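Local coordinates for protein imidazolonepropionase (Unidentified, PDB 2Q09) that catalyses the hydrolytic ring opening of imidazolone-5-propanoate to N-formimidoyl-L-glutamate, the third step of histidine degradation, at residues A[5-17]-A[52-66]. Residues are numbered along the deposited sequence; the frame is centred on the assembly and turned at random.
Sequences CERVWLNVTPATL and YPAHWQDMKGKLVTP
With CG1 of Val8 anti to the backbone N (chi1 173°) and the indole of Trp56 swung beside its own backbone N (chi1 -78°), the branched end of the valine is set over one face of the indole. The pair flanks the first of two parallel beta ladders, which join the N-terminal strands to residues 57-58 and to strand 63-73, the strand that carries the iron ligand His72 in this amidohydrolase (TIM-barrel clan) enzyme; the contact itself lies well away from the iron site. Val8 CB sits over the five-membered ring of Trp56, 3.5 Å from its centroid in a CH-pi contact, while CG2 spreads toward CE2 and CG1 toward CE3. Pro53 CD covers the opposite indole face, and Leu10 CD2 reaches Trp56 CE3 obliquely. An alanine in place of Trp56 would probably open a gap between Val8 and Pro53 and leave Leu10 with less apolar cover.

Strand 57-58 forms an outer edge of a small mixed sheet, where Gln57 brackets Trp9: its N donates to Val8 O and its O accepts from Leu10 N. Leu10 CD1 rests over one face of the Tyr52 ring, 3.9 Å from the centroid. Met59, present as selenomethionine, meets the edge of the Trp9 indole with CG, and its selenium makes a Met-aromatic contact there; Phe375 packs edge-to-face with the same tryptophan.

Where segment 5-17 turns a corner at Asn11, the register shifts by two, and a type I' turn from Met59 to Lys62 separates the ladders on the other segment. The second ladder pairs Thr13 with Leu63 and Pro14 with Val64. Thr13 OG1 donates to Gly61 O at 2.6 Å. Asp58 closes an Asx turn: OD1 takes Lys60 N on one face of the carboxylate and, on the other, Asn11 ND2 at 2.8 Å in a nearly straight bond of 171°.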
loop_
_atom_site.group_PDB
_atom_site.type_symbol
_atom_site.label_atom_id
_atom_site.label_comp_id
_atom_site.label_asym_id
_atom_site.label_seq_id
_atom_site.Cartn_x
_atom_site.Cartn_y
_atom_site.Cartn_z
ATOM N N CYS A 5 13.488 -29.277 4.613
ATOM C CA CYS A 5 12.828 -28.118 5.205
ATOM C C CYS A 5 11.835 -28.513 6.303
ATOM O O CYS A 5 11.254 -29.598 6.264
ATOM C CB CYS A 5 12.120 -27.319 4.110
ATOM S SG CYS A 5 11.539 -28.327 2.733
ATOM N N GLU A 6 11.644 -27.628 7.277
ATOM C CA GLU A 6 10.756 -27.894 8.408
ATOM C C GLU A 6 9.271 -28.087 8.124
ATOM O O GLU A 6 8.632 -28.941 8.740
ATOM C CB GLU A 6 10.910 -26.802 9.476
ATOM C CG GLU A 6 10.983 -25.374 8.943
ATOM C CD GLU A 6 12.407 -24.911 8.726
ATOM O OE1 GLU A 6 13.173 -25.644 8.077
ATOM O OE2 GLU A 6 12.760 -23.815 9.201
ATOM N N ARG A 7 8.720 -27.309 7.200
ATOM C CA ARG A 7 7.299 -27.405 6.904
ATOM C C ARG A 7 7.055 -27.638 5.422
ATOM O O ARG A 7 7.791 -27.140 4.578
ATOM C CB ARG A 7 6.610 -26.113 7.363
ATOM C CG ARG A 7 7.220 -25.530 8.646
ATOM C CD ARG A 7 6.451 -24.329 9.185
ATOM N NE ARG A 7 6.970 -23.891 10.478
ATOM C CZ ARG A 7 8.152 -23.310 10.662
ATOM N NH1 ARG A 7 8.949 -23.088 9.631
ATOM N NH2 ARG A 7 8.539 -22.963 11.879
ATOM N N VAL A 8 6.020 -28.413 5.110
ATOM C CA VAL A 8 5.694 -28.706 3.719
ATOM C C VAL A 8 4.192 -28.736 3.465
ATOM O O VAL A 8 3.428 -29.333 4.225
ATOM C CB VAL A 8 6.285 -30.069 3.262
ATOM C CG1 VAL A 8 5.774 -30.415 1.861
ATOM C CG2 VAL A 8 7.796 -30.011 3.260
ATOM N N TRP A 9 3.786 -28.061 2.398
ATOM C CA TRP A 9 2.395 -28.004 1.984
ATOM C C TRP A 9 2.278 -28.875 0.742
ATOM O O TRP A 9 2.823 -28.545 -0.311
ATOM C CB TRP A 9 1.993 -26.559 1.660
ATOM C CG TRP A 9 1.699 -25.758 2.876
ATOM C CD1 TRP A 9 0.469 -25.480 3.396
ATOM C CD2 TRP A 9 2.654 -25.193 3.779
ATOM N NE1 TRP A 9 0.597 -24.783 4.572
ATOM C CE2 TRP A 9 1.933 -24.595 4.833
ATOM C CE3 TRP A 9 4.054 -25.141 3.807
ATOM C CZ2 TRP A 9 2.559 -23.947 5.900
ATOM C CZ3 TRP A 9 4.678 -24.494 4.872
ATOM C CH2 TRP A 9 3.930 -23.912 5.900
ATOM N N LEU A 10 1.582 -29.997 0.872
ATOM C CA LEU A 10 1.415 -30.913 -0.248
ATOM C C LEU A 10 0.183 -30.604 -1.086
ATOM O O LEU A 10 -0.808 -30.063 -0.593
ATOM C CB LEU A 10 1.322 -32.355 0.258
ATOM C CG LEU A 10 2.559 -32.963 0.927
ATOM C CD1 LEU A 10 2.196 -34.308 1.534
ATOM C CD2 LEU A 10 3.680 -33.115 -0.094
ATOM N N ASN A 11 0.260 -30.974 -2.359
ATOM C CA ASN A 11 -0.823 -30.787 -3.306
ATOM C C ASN A 11 -1.420 -29.386 -3.371
ATOM O O ASN A 11 -2.619 -29.210 -3.176
ATOM C CB ASN A 11 -1.933 -31.806 -3.029
ATOM C CG ASN A 11 -1.449 -33.238 -3.170
ATOM O OD1 ASN A 11 -0.877 -33.610 -4.191
ATOM N ND2 ASN A 11 -1.675 -34.050 -2.144
ATOM N N VAL A 12 -0.581 -28.395 -3.634
ATOM C CA VAL A 12 -1.065 -27.029 -3.778
ATOM C C VAL A 12 -1.025 -26.689 -5.265
ATOM O O VAL A 12 -0.104 -27.101 -5.971
ATOM C CB VAL A 12 -0.184 -26.007 -3.027
ATOM C CG1 VAL A 12 -0.327 -26.192 -1.526
ATOM C CG2 VAL A 12 1.257 -26.141 -3.456
ATOM N N THR A 13 -2.039 -25.972 -5.743
ATOM C CA THR A 13 -2.089 -25.538 -7.139
ATOM C C THR A 13 -1.594 -24.097 -7.078
ATOM O O THR A 13 -2.361 -23.170 -6.830
ATOM C CB THR A 13 -3.522 -25.570 -7.687
ATOM O OG1 THR A 13 -4.050 -26.895 -7.552
ATOM C CG2 THR A 13 -3.535 -25.163 -9.156
ATOM N N PRO A 14 -0.296 -23.894 -7.331
ATOM C CA PRO A 14 0.350 -22.587 -7.292
ATOM C C PRO A 14 0.130 -21.575 -8.403
ATOM O O PRO A 14 0.350 -21.861 -9.575
ATOM C CB PRO A 14 1.821 -22.954 -7.168
ATOM C CG PRO A 14 1.906 -24.115 -8.115
ATOM C CD PRO A 14 0.665 -24.932 -7.750
ATOM N N ALA A 15 -0.323 -20.391 -8.006
ATOM C CA ALA A 15 -0.489 -19.273 -8.927
ATOM C C ALA A 15 0.746 -18.500 -8.487
ATOM O O ALA A 15 0.667 -17.652 -7.601
ATOM C CB ALA A 15 -1.757 -18.477 -8.600
ATOM N N THR A 16 1.882 -18.817 -9.093
ATOM C CA THR A 16 3.153 -18.220 -8.713
ATOM C C THR A 16 3.284 -16.734 -8.925
ATOM O O THR A 16 4.058 -16.083 -8.218
ATOM C CB THR A 16 4.331 -18.902 -9.449
ATOM O OG1 THR A 16 4.244 -18.625 -10.852
ATOM C CG2 THR A 16 4.280 -20.421 -9.234
ATOM N N LEU A 17 2.541 -16.194 -9.886
ATOM C CA LEU A 17 2.644 -14.772 -10.193
ATOM C C LEU A 17 4.108 -14.443 -10.518
ATOM O O LEU A 17 4.581 -13.327 -10.274
ATOM C CB LEU A 17 2.153 -13.910 -9.012
ATOM C CG LEU A 17 0.681 -13.460 -8.959
ATOM C CD1 LEU A 17 0.386 -12.561 -10.163
ATOM C CD2 LEU A 17 -0.257 -14.686 -8.972
ATOM N N TYR A 52 4.600 -38.932 5.420
ATOM C CA TYR A 52 5.144 -38.358 4.194
ATOM C C TYR A 52 6.441 -37.587 4.442
ATOM O O TYR A 52 7.190 -37.330 3.499
ATOM C CB TYR A 52 4.113 -37.443 3.525
ATOM C CG TYR A 52 4.039 -37.540 2.010
ATOM C CD1 TYR A 52 5.185 -37.441 1.220
ATOM C CD2 TYR A 52 2.813 -37.711 1.363
ATOM C CE1 TYR A 52 5.113 -37.509 -0.182
ATOM C CE2 TYR A 52 2.727 -37.780 -0.027
ATOM C CZ TYR A 52 3.880 -37.679 -0.792
ATOM O OH TYR A 52 3.796 -37.750 -2.166
ATOM N N PRO A 53 6.728 -37.185 5.696
ATOM C CA PRO A 53 6.132 -37.310 7.038
ATOM C C PRO A 53 4.677 -36.859 7.235
ATOM O O PRO A 53 4.040 -36.325 6.326
ATOM C CB PRO A 53 7.104 -36.518 7.930
ATOM C CG PRO A 53 7.856 -35.649 6.968
ATOM C CD PRO A 53 8.052 -36.550 5.800
ATOM N N ALA A 54 4.171 -37.071 8.449
ATOM C CA ALA A 54 2.794 -36.736 8.783
ATOM C C ALA A 54 2.523 -35.305 9.224
ATOM O O ALA A 54 1.368 -34.915 9.353
ATOM C CB ALA A 54 2.273 -37.707 9.834
ATOM N N HIS A 55 3.564 -34.518 9.472
ATOM C CA HIS A 55 3.324 -33.134 9.860
ATOM C C HIS A 55 3.200 -32.310 8.585
ATOM O O HIS A 55 2.961 -31.105 8.627
ATOM C CB HIS A 55 4.452 -32.599 10.748
ATOM C CG HIS A 55 5.771 -32.500 10.062
ATOM N ND1 HIS A 55 6.472 -33.608 9.633
ATOM C CD2 HIS A 55 6.522 -31.425 9.724
ATOM C CE1 HIS A 55 7.597 -33.217 9.060
ATOM N NE2 HIS A 55 7.652 -31.896 9.101
ATOM N N TRP A 56 3.376 -32.984 7.451
ATOM C CA TRP A 56 3.258 -32.359 6.140
ATOM C C TRP A 56 1.771 -32.198 5.867
ATOM O O TRP A 56 1.010 -33.161 5.957
ATOM C CB TRP A 56 3.911 -33.242 5.071
ATOM C CG TRP A 56 5.413 -33.143 5.053
ATOM C CD1 TRP A 56 6.213 -32.656 6.047
ATOM C CD2 TRP A 56 6.288 -33.529 3.987
ATOM N NE1 TRP A 56 7.529 -32.702 5.662
ATOM C CE2 TRP A 56 7.604 -33.226 4.402
ATOM C CE3 TRP A 56 6.086 -34.082 2.716
ATOM C CZ2 TRP A 56 8.718 -33.480 3.594
ATOM C CZ3 TRP A 56 7.196 -34.333 1.912
ATOM C CH2 TRP A 56 8.495 -34.021 2.352
ATOM N N GLN A 57 1.353 -30.984 5.535
ATOM C CA GLN A 57 -0.056 -30.717 5.293
ATOM C C GLN A 57 -0.517 -30.853 3.849
ATOM O O GLN A 57 0.003 -30.199 2.955
ATOM C CB GLN A 57 -0.402 -29.329 5.823
ATOM C CG GLN A 57 -0.119 -29.177 7.300
ATOM C CD GLN A 57 -0.693 -27.902 7.863
ATOM O OE1 GLN A 57 -0.153 -26.818 7.653
ATOM N NE2 GLN A 57 -1.808 -28.021 8.571
ATOM N N ASP A 58 -1.514 -31.709 3.641
ATOM C CA ASP A 58 -2.075 -31.966 2.315
ATOM C C ASP A 58 -3.197 -30.980 2.011
ATOM O O ASP A 58 -4.277 -31.076 2.575
ATOM C CB ASP A 58 -2.630 -33.392 2.261
ATOM C CG ASP A 58 -3.119 -33.777 0.883
ATOM O OD1 ASP A 58 -3.135 -32.917 -0.016
ATOM O OD2 ASP A 58 -3.496 -34.951 0.700
HETATM N N MSE A 59 -2.946 -30.034 1.115
HETATM C CA MSE A 59 -3.966 -29.043 0.777
HETATM C C MSE A 59 -4.988 -29.567 -0.222
HETATM O O MSE A 59 -5.948 -28.876 -0.567
HETATM C CB MSE A 59 -3.299 -27.776 0.249
HETATM C CG MSE A 59 -2.462 -27.056 1.296
HETATM SE SE MSE A 59 -3.488 -26.583 2.891
HETATM C CE MSE A 59 -2.853 -28.012 4.026
ATOM N N LYS A 60 -4.779 -30.795 -0.688
ATOM C CA LYS A 60 -5.691 -31.441 -1.624
ATOM C C LYS A 60 -6.005 -30.649 -2.893
ATOM O O LYS A 60 -7.154 -30.625 -3.351
ATOM C CB LYS A 60 -7.000 -31.787 -0.912
ATOM C CG LYS A 60 -6.824 -32.598 0.372
ATOM C CD LYS A 60 -8.164 -33.173 0.817
ATOM C CE LYS A 60 -8.091 -33.895 2.153
ATOM N NZ LYS A 60 -8.073 -32.954 3.311
ATOM N N GLY A 61 -4.994 -30.008 -3.464
ATOM C CA GLY A 61 -5.201 -29.262 -4.692
ATOM C C GLY A 61 -5.658 -27.818 -4.579
ATOM O O GLY A 61 -5.819 -27.161 -5.607
ATOM N N LYS A 62 -5.857 -27.318 -3.359
ATOM C CA LYS A 62 -6.304 -25.931 -3.178
ATOM C C LYS A 62 -5.327 -24.949 -3.809
ATOM O O LYS A 62 -4.111 -25.146 -3.799
ATOM C CB LYS A 62 -6.424 -25.547 -1.699
ATOM C CG LYS A 62 -7.203 -26.484 -0.804
ATOM C CD LYS A 62 -8.703 -26.347 -0.933
ATOM C CE LYS A 62 -9.371 -26.828 0.357
ATOM N NZ LYS A 62 -8.862 -28.149 0.798
ATOM N N LEU A 63 -5.880 -23.863 -4.328
ATOM C CA LEU A 63 -5.098 -22.808 -4.952
ATOM C C LEU A 63 -4.227 -22.080 -3.919
ATOM O O LEU A 63 -4.686 -21.772 -2.814
ATOM C CB LEU A 63 -6.050 -21.797 -5.587
ATOM C CG LEU A 63 -5.477 -20.443 -5.998
ATOM C CD1 LEU A 63 -4.587 -20.604 -7.234
ATOM C CD2 LEU A 63 -6.651 -19.483 -6.301
ATOM N N VAL A 64 -2.980 -21.798 -4.282
ATOM C CA VAL A 64 -2.094 -21.059 -3.392
ATOM C C VAL A 64 -1.529 -19.870 -4.163
ATOM O O VAL A 64 -1.213 -19.979 -5.345
ATOM C CB VAL A 64 -0.949 -21.949 -2.847
ATOM C CG1 VAL A 64 -0.121 -22.513 -3.994
ATOM C CG2 VAL A 64 -0.070 -21.144 -1.913
ATOM N N THR A 65 -1.424 -18.733 -3.493
ATOM C CA THR A 65 -0.910 -17.519 -4.121
ATOM C C THR A 65 -0.005 -16.802 -3.124
ATOM O O THR A 65 0.024 -17.127 -1.947
ATOM C CB THR A 65 -2.032 -16.510 -4.465
ATOM O OG1 THR A 65 -2.539 -15.942 -3.253
ATOM C CG2 THR A 65 -3.175 -17.201 -5.191
ATOM N N PRO A 66 0.753 -15.811 -3.594
ATOM C CA PRO A 66 1.628 -15.063 -2.685
ATOM C C PRO A 66 0.682 -14.264 -1.779
ATOM O O PRO A 66 -0.501 -14.103 -2.123
ATOM C CB PRO A 66 2.371 -14.117 -3.610
ATOM C CG PRO A 66 2.417 -14.860 -4.916
ATOM C CD PRO A 66 1.003 -15.433 -4.993
HETATM O O HOH W 1 4.417 -29.203 7.582
#